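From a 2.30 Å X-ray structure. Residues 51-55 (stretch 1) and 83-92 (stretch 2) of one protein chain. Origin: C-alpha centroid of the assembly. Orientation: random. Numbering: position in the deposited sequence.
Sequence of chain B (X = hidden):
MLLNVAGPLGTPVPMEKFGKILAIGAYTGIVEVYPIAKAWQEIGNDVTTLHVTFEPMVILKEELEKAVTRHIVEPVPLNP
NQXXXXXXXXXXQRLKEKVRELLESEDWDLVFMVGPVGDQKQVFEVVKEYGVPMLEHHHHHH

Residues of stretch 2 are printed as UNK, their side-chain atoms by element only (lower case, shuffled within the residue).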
ATOM      1  N   HIS B  51      22.375 -11.635 -13.809  1.00 37.50           N
ATOM      2  CA  HIS B  51      21.493 -12.785 -13.738  1.00 36.28           C
ATOM      3  C   HIS B  51      22.246 -13.931 -13.089  1.00 36.92           C
ATOM      4  O   HIS B  51      23.209 -14.448 -13.669  1.00 37.94           O
ATOM      5  CB  HIS B  51      21.025 -13.230 -15.133  1.00 41.62           C
ATOM      6  CG  HIS B  51      20.008 -14.334 -15.104  1.00 37.42           C
ATOM      7  ND1 HIS B  51      19.758 -15.148 -16.187  1.00 34.81           N
ATOM      8  CD2 HIS B  51      19.169 -14.749 -14.123  1.00 35.47           C
ATOM      9  CE1 HIS B  51      18.811 -16.016 -15.877  1.00 37.45           C
ATOM     10  NE2 HIS B  51      18.437 -15.795 -14.630  1.00 38.62           N
ATOM     11  N   VAL B  52      21.818 -14.323 -11.890  1.00 33.77           N
ATOM     12  CA  VAL B  52      22.461 -15.437 -11.197  1.00 36.20           C
ATOM     13  C   VAL B  52      21.469 -16.593 -11.193  1.00 31.49           C
ATOM     14  O   VAL B  52      20.367 -16.488 -10.650  1.00 34.06           O
ATOM     15  CB  VAL B  52      22.862 -15.065  -9.745  1.00 34.29           C
ATOM     16  CG1 VAL B  52      23.669 -16.200  -9.128  1.00 41.19           C
ATOM     17  CG2 VAL B  52      23.671 -13.770  -9.738  1.00 35.35           C
ATOM     18  N   THR B  53      21.860 -17.691 -11.830  1.00 33.34           N
ATOM     19  CA  THR B  53      20.998 -18.867 -11.915  1.00 36.84           C
ATOM     20  C   THR B  53      21.860 -20.087 -12.229  1.00 36.16           C
ATOM     21  O   THR B  53      23.082 -19.975 -12.253  1.00 40.27           O
ATOM     22  CB  THR B  53      19.922 -18.673 -13.012  1.00 32.59           C
ATOM     23  OG1 THR B  53      18.925 -19.690 -12.888  1.00 35.35           O
ATOM     24  CG2 THR B  53      20.544 -18.734 -14.405  1.00 34.77           C
ATOM     25  N   PHE B  54      21.237 -21.244 -12.456  1.00 41.41           N
ATOM     26  CA  PHE B  54      21.980 -22.466 -12.777  1.00 42.00           C
ATOM     27  C   PHE B  54      22.317 -22.517 -14.261  1.00 45.11           C
ATOM     28  O   PHE B  54      21.589 -21.968 -15.081  1.00 45.48           O
ATOM     29  CB  PHE B  54      21.176 -23.700 -12.367  1.00 45.76           C
ATOM     30  CG  PHE B  54      21.038 -23.858 -10.882  1.00 46.12           C
ATOM     31  CD1 PHE B  54      22.169 -23.965 -10.076  1.00 49.25           C
ATOM     32  CD2 PHE B  54      19.783 -23.902 -10.287  1.00 43.03           C
ATOM     33  CE1 PHE B  54      22.057 -24.115  -8.697  1.00 48.12           C
ATOM     34  CE2 PHE B  54      19.658 -24.051  -8.906  1.00 47.49           C
ATOM     35  CZ  PHE B  54      20.801 -24.158  -8.107  1.00 47.23           C
ATOM     36  N   GLU B  55      23.425 -23.166 -14.598  1.00 47.16           N
ATOM     37  CA  GLU B  55      23.861 -23.250 -15.985  1.00 52.38           C
ATOM     38  C   GLU B  55      22.753 -23.517 -17.010  1.00 52.11           C
ATOM     39  O   GLU B  55      22.685 -22.854 -18.054  1.00 50.81           O
ATOM     40  CB  GLU B  55      24.949 -24.313 -16.130  1.00 58.52           C
ATOM     41  CG  GLU B  55      26.250 -23.951 -15.450  1.00 62.85           C
ATOM     42  CD  GLU B  55      27.338 -24.997 -15.655  1.00 67.86           C
ATOM     43  OE1 GLU B  55      28.452 -24.813 -15.106  1.00 67.17           O
ATOM     44  OE2 GLU B  55      27.080 -25.998 -16.364  1.00 68.63           O
ATOM     45  N   UNK B  83      20.274 -32.476  -2.704  1.00 54.40           N
ATOM     46  CA  UNK B  83      18.930 -31.926  -2.651  1.00 53.49           C
ATOM     47  C   UNK B  83      19.032 -30.520  -3.226  1.00 52.63           C
ATOM     48  O   UNK B  83      20.082 -29.880  -3.151  1.00 56.24           O
ATOM     49  o   UNK B  83      18.568 -30.289   0.532  1.00 65.06           O
ATOM     50  c   UNK B  83      19.193 -31.033  -0.261  1.00 60.27           C
ATOM     51  o   UNK B  83      20.445 -31.093  -0.289  1.00 61.26           O
ATOM     52  c   UNK B  83      18.386 -31.914  -1.206  1.00 55.34           C
ATOM     53  N   UNK B  84      17.948 -30.049  -3.823  1.00 49.39           N
ATOM     54  CA  UNK B  84      17.955 -28.734  -4.432  1.00 48.50           C
ATOM     55  C   UNK B  84      18.367 -27.616  -3.476  1.00 49.14           C
ATOM     56  O   UNK B  84      18.913 -26.597  -3.891  1.00 51.77           O
ATOM     57  c   UNK B  84      15.900 -25.166  -6.790  1.00 29.12           C
ATOM     58  c   UNK B  84      15.834 -26.201  -5.882  1.00 29.14           C
ATOM     59  c   UNK B  84      16.585 -28.427  -5.033  1.00 39.18           C
ATOM     60  c   UNK B  84      16.759 -25.251  -7.870  1.00 23.46           C
ATOM     61  c   UNK B  84      17.482 -27.411  -7.121  1.00 32.09           C
ATOM     62  c   UNK B  84      17.556 -26.385  -8.036  1.00 31.40           C
ATOM     63  c   UNK B  84      16.622 -27.329  -6.034  1.00 30.51           C
ATOM     64  N   UNK B  85      18.098 -27.808  -2.195  1.00 52.64           N
ATOM     65  CA  UNK B  85      18.456 -26.822  -1.187  1.00 50.78           C
ATOM     66  C   UNK B  85      19.972 -26.597  -1.170  1.00 49.98           C
ATOM     67  O   UNK B  85      20.446 -25.463  -1.120  1.00 51.50           O
ATOM     68  c   UNK B  85      17.509 -25.088   1.177  1.00 55.22           C
ATOM     69  c   UNK B  85      17.937 -27.074   2.674  1.00 51.76           C
ATOM     70  c   UNK B  85      18.300 -26.383   1.352  1.00 51.29           C
ATOM     71  c   UNK B  85      17.993 -27.313   0.180  1.00 53.03           C
ATOM     72  N   UNK B  86      20.720 -27.694  -1.205  1.00 48.27           N
ATOM     73  CA  UNK B  86      22.165 -27.641  -1.200  1.00 50.12           C
ATOM     74  C   UNK B  86      22.678 -26.880  -2.410  1.00 49.76           C
ATOM     75  O   UNK B  86      23.714 -26.224  -2.332  1.00 48.52           O
ATOM     76  c   UNK B  86      22.729 -29.042  -1.193  1.00 51.02           C
ATOM     77  N   UNK B  87      21.949 -26.968  -3.522  1.00 48.36           N
ATOM     78  CA  UNK B  87      22.325 -26.291  -4.769  1.00 49.52           C
ATOM     79  C   UNK B  87      22.002 -24.800  -4.786  1.00 48.69           C
ATOM     80  O   UNK B  87      22.750 -24.007  -5.357  1.00 50.04           O
ATOM     81  n   UNK B  87      23.275 -28.519  -6.844  1.00 52.23           N
ATOM     82  c   UNK B  87      22.122 -28.377  -6.201  1.00 47.83           C
ATOM     83  c   UNK B  87      21.644 -26.956  -5.972  1.00 47.13           C
ATOM     84  o   UNK B  87      21.471 -29.336  -5.793  1.00 44.42           O
ATOM     85  N   UNK B  88      20.885 -24.424  -4.176  1.00 46.40           N
ATOM     86  CA  UNK B  88      20.492 -23.029  -4.134  1.00 46.56           C
ATOM     87  C   UNK B  88      21.486 -22.269  -3.287  1.00 46.56           C
ATOM     88  O   UNK B  88      21.737 -21.086  -3.515  1.00 47.02           O
ATOM     89  c   UNK B  88      18.023 -23.600  -4.324  1.00 51.71           C
ATOM     90  c   UNK B  88      16.157 -21.339  -4.061  1.00 55.89           C
ATOM     91 se   UNK B  88      16.264 -23.208  -3.644  1.00 52.86          SE
ATOM     92  c   UNK B  88      19.106 -22.896  -3.528  1.00 48.02           C
ATOM     93  N   UNK B  89      22.046 -22.966  -2.303  1.00 47.34           N
ATOM     94  CA  UNK B  89      23.027 -22.393  -1.394  1.00 46.90           C
ATOM     95  C   UNK B  89      24.216 -21.868  -2.198  1.00 47.03           C
ATOM     96  O   UNK B  89      24.832 -20.864  -1.837  1.00 45.98           O
ATOM     97  c   UNK B  89      23.322 -20.724   1.248  1.00 58.23           C
ATOM     98  c   UNK B  89      24.334 -22.975   0.754  1.00 58.38           C
ATOM     99  n   UNK B  89      22.562 -19.886   2.226  1.00 58.78           N
ATOM    100  c   UNK B  89      23.473 -23.462  -0.398  1.00 51.84           C
ATOM    101  c   UNK B  89      23.554 -22.143   1.754  1.00 56.34           C
ATOM    102  N   UNK B  90      24.515 -22.546  -3.305  1.00 47.36           N
ATOM    103  CA  UNK B  90      25.613 -22.150  -4.174  1.00 46.60           C
ATOM    104  C   UNK B  90      25.266 -20.889  -4.940  1.00 46.43           C
ATOM    105  O   UNK B  90      26.120 -20.030  -5.151  1.00 48.09           O
ATOM    106  c   UNK B  90      26.445 -24.533  -4.495  1.00 52.76           C
ATOM    107  o   UNK B  90      27.209 -24.487  -3.529  1.00 52.80           O
ATOM    108  c   UNK B  90      25.952 -23.259  -5.170  1.00 48.84           C
ATOM    109  n   UNK B  90      26.024 -25.678  -5.018  1.00 53.88           N
ATOM    110  N   UNK B  91      24.013 -20.787  -5.368  1.00 43.65           N
ATOM    111  CA  UNK B  91      23.559 -19.608  -6.101  1.00 43.40           C
ATOM    112  C   UNK B  91      23.513 -18.423  -5.146  1.00 42.63           C
ATOM    113  O   UNK B  91      23.839 -17.299  -5.521  1.00 36.30           O
ATOM    114  c   UNK B  91      22.152 -20.986  -7.656  1.00 46.90           C
ATOM    115  c   UNK B  91      22.156 -19.804  -6.704  1.00 42.30           C
ATOM    116  c   UNK B  91      21.747 -18.556  -7.445  1.00 33.61           C
ATOM    117  N   UNK B  92      23.095 -18.680  -3.912  1.00 43.28           N
ATOM    118  CA  UNK B  92      23.042 -17.637  -2.899  1.00 45.91           C
ATOM    119  C   UNK B  92      24.456 -17.097  -2.652  1.00 49.15           C
ATOM    120  O   UNK B  92      24.656 -15.895  -2.509  1.00 46.35           O
ATOM    121  c   UNK B  92      22.473 -18.194  -1.596  1.00 42.48           C
ATOM    122  o   UNK B  92      21.116 -18.563  -1.726  1.00 50.11           O
TER

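Position 83 carries two carbons, the second bearing two oxygens, and reaches nothing on the strand. This is Asp83. It occupies the N-cap position, where a short acidic side chain is common because it can face the free amides of a helix's first turn.

Position 84 has one carbon followed by a ring of six carbons, which approaches the ring of Phe54; this is Phe84. Its CA-to-CB bond points sideways, yet an aromatic ring is large enough to bring CE1 within 3.3 Å of Phe54 CE2. The ring planes meet obliquely, at 60°, with centroids 5.4 Å apart.

Out of reach of the strand, position 85 shows four carbons forked at the second, the mark of Leu85, and position 86 a single carbon, hence Ala86. Each is a residue type at home in a helix.

Position 87 has two carbons, the second carrying one oxygen and one nitrogen; the first lies close to the Phe54 ring. This is Asn87. Its CA-to-CB bond points toward the strand, and the short side chain fits beside the ring, CB 3.6 Å from Phe54 CZ. The backbone is closer still, with Asn87 O 3.4 Å from Phe54 CZ, near the plane of the ring.

Position 88 is an unbranched chain of two carbons, selenium and one more carbon, starting away from the strand at CA-to-CB and making no close contact with it: Met88, present as selenomethionine. The backbone comes nearest, Met88 N to Phe54 CZ at 3.9 Å, so the long, flexible side chain is free to lie elsewhere, partly exposed.

Position 89 runs through four carbons to a nitrogen, clear of the strand; position 90 has two carbons with one oxygen and one nitrogen on the second, also beyond contact. These are Lys89, exposed as suits its charge, and Asn90, whose polar amide suits a partly exposed place.

Position 91 has one carbon carrying two others, and these touch Val52 and Phe54. It is Val91, whose compact fork serves two neighbours: CG1 lies 3.5 Å from Val52 CG1, while CG2 sits over one face of the Phe54 ring, 3.3 Å from CE1.

Position 92, one carbon and then one oxygen, touches nothing on the strand. It is Ser92, buried but with its hydroxyl hydrogen-bonded elsewhere in the structure.

The helix packs nearly antiparallel to the strand, at 156°, with no hydrogen bonds between them. Phe54 meets Phe84, Asn87, Met88 and Val91, while Val52 extends the apolar contact. Close packing, burying 286 Å², joins the two.

Stretch 2 (83-92) DFLANMKNVS
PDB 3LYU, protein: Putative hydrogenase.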